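Local coordinates for protein replicative DNA helicase (Mycobacterium tuberculosis, PDB 2R5U) that probably unwinds duplex DNA ahead of the replisome as a homohexameric, ATP-dependent 5'-3' helicase, of which this is the N-terminal domain, at residues R98-G102 and A103-H107. Numbering follows the deposited sequence.
Sequences RRIGG and APYLH
The CA atoms of G101 and Y105 lie 5.5 Å apart across a turn of two consecutive glycines, where the short helix ending at I100 gives way to helix 102-111. The backbone of G101 takes a positive phi of 102°, and G102 is again positive before the chain settles into helical angles at A103. The Y105 N donates to G102 O at 3.0 Å, a bent bond (132° at the hydrogen); the next turn is bonded over four residues, H107 N to A103 O at 2.9 Å, where the first spans three. Helix termination by a Schellman motif is well illustrated here: G101 is the C' residue, G102 N returns to L97 O, and G101 N makes a weak bond to R98 O. Two helices of the all-helical DnaB N-terminal domain are thus joined by a sharp glycine turn. The Y105 side chain leaves with CG anti to its own N (chi1 -179°), which carries the ring back toward the preceding helix. Its CG lies 3.4 Å from I100 O, the carbonyl meeting the ring obliquely. The I100 side chain crosses the tyrosine at about a right angle, and its CD1 methyl touches Y105 CD1 at 3.6 Å. That same methyl reaches CD2 of L106 at 4.1 Å, a looser apolar contact. I100 and L106 are both buried, packing together on V68 of helix 63-77, while I100 also meets L91 and L106 meets V87 and A88 of helix 84-93. At the far end of the tyrosine, OH forms a weak hydrogen bond with H65 NE2.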
loop_
_atom_site.group_PDB
_atom_site.type_symbol
_atom_site.label_atom_id
_atom_site.label_comp_id
_atom_site.label_asym_id
_atom_site.label_seq_id
_atom_site.Cartn_x
_atom_site.Cartn_y
_atom_site.Cartn_z
ATOM N N ARG B 98 -4.124 21.506 -20.422
ATOM C CA ARG B 98 -3.150 20.914 -21.349
ATOM C C ARG B 98 -3.559 19.515 -21.788
ATOM O O ARG B 98 -3.312 19.120 -22.928
ATOM C CB ARG B 98 -1.755 20.882 -20.725
ATOM N N ARG B 99 -4.211 18.780 -20.890
ATOM C CA ARG B 99 -4.743 17.449 -21.205
ATOM C C ARG B 99 -5.617 17.451 -22.472
ATOM O O ARG B 99 -5.545 16.515 -23.275
ATOM C CB ARG B 99 -5.543 16.898 -20.015
ATOM C CG ARG B 99 -5.642 15.374 -19.932
ATOM C CD ARG B 99 -4.607 14.805 -18.962
ATOM N NE ARG B 99 -5.067 14.830 -17.570
ATOM C CZ ARG B 99 -4.290 15.091 -16.516
ATOM N NH1 ARG B 99 -2.999 15.373 -16.682
ATOM N NH2 ARG B 99 -4.805 15.085 -15.290
ATOM N N ILE B 100 -6.415 18.509 -22.654
ATOM C CA ILE B 100 -7.408 18.589 -23.728
ATOM C C ILE B 100 -6.974 19.428 -24.951
ATOM O O ILE B 100 -7.640 19.406 -25.987
ATOM C CB ILE B 100 -8.777 19.106 -23.194
ATOM C CG1 ILE B 100 -8.702 20.602 -22.856
ATOM C CG2 ILE B 100 -9.219 18.303 -21.960
ATOM C CD1 ILE B 100 -10.047 21.293 -22.834
ATOM N N GLY B 101 -5.871 20.164 -24.827
ATOM C CA GLY B 101 -5.342 20.962 -25.933
ATOM C C GLY B 101 -5.636 22.451 -25.849
ATOM O O GLY B 101 -5.696 23.143 -26.876
ATOM N N GLY B 102 -5.852 22.946 -24.633
ATOM C CA GLY B 102 -5.907 24.388 -24.394
ATOM C C GLY B 102 -7.156 25.076 -24.887
ATOM O O GLY B 102 -8.085 24.428 -25.386
ATOM N N ALA B 103 -7.181 26.406 -24.747
ATOM C CA ALA B 103 -8.317 27.203 -25.195
ATOM C C ALA B 103 -8.625 27.025 -26.679
ATOM O O ALA B 103 -9.800 27.109 -27.059
ATOM C CB ALA B 103 -8.130 28.703 -24.853
ATOM N N PRO B 104 -7.593 26.765 -27.527
ATOM C CA PRO B 104 -7.906 26.530 -28.947
ATOM C C PRO B 104 -8.898 25.372 -29.120
ATOM O O PRO B 104 -9.749 25.423 -30.001
ATOM C CB PRO B 104 -6.547 26.143 -29.547
ATOM C CG PRO B 104 -5.547 26.777 -28.650
ATOM C CD PRO B 104 -6.137 26.671 -27.282
ATOM N N TYR B 105 -8.806 24.357 -28.266
ATOM C CA TYR B 105 -9.777 23.263 -28.317
ATOM C C TYR B 105 -11.203 23.733 -27.999
ATOM O O TYR B 105 -12.156 23.329 -28.666
ATOM C CB TYR B 105 -9.363 22.133 -27.386
ATOM C CG TYR B 105 -10.329 20.998 -27.429
ATOM C CD1 TYR B 105 -11.003 20.591 -26.279
ATOM C CD2 TYR B 105 -10.602 20.348 -28.629
ATOM C CE1 TYR B 105 -11.904 19.542 -26.321
ATOM C CE2 TYR B 105 -11.512 19.305 -28.684
ATOM C CZ TYR B 105 -12.148 18.911 -27.520
ATOM O OH TYR B 105 -13.050 17.890 -27.567
ATOM N N LEU B 106 -11.342 24.581 -26.978
ATOM C CA LEU B 106 -12.638 25.184 -26.655
ATOM C C LEU B 106 -13.203 26.005 -27.809
ATOM O O LEU B 106 -14.406 25.965 -28.065
ATOM C CB LEU B 106 -12.561 26.030 -25.376
ATOM C CG LEU B 106 -12.025 25.355 -24.112
ATOM C CD1 LEU B 106 -12.081 26.378 -22.982
ATOM C CD2 LEU B 106 -12.847 24.107 -23.777
ATOM N N HIS B 107 -12.332 26.727 -28.511
ATOM C CA HIS B 107 -12.745 27.496 -29.687
ATOM C C HIS B 107 -13.189 26.593 -30.843
ATOM O O HIS B 107 -14.149 26.914 -31.526
ATOM C CB HIS B 107 -11.646 28.470 -30.124
ATOM C CG HIS B 107 -11.472 29.621 -29.185
ATOM N ND1 HIS B 107 -12.456 30.569 -28.987
ATOM C CD2 HIS B 107 -10.456 29.954 -28.357
ATOM C CE1 HIS B 107 -12.039 31.452 -28.097
ATOM N NE2 HIS B 107 -10.828 31.101 -27.699
#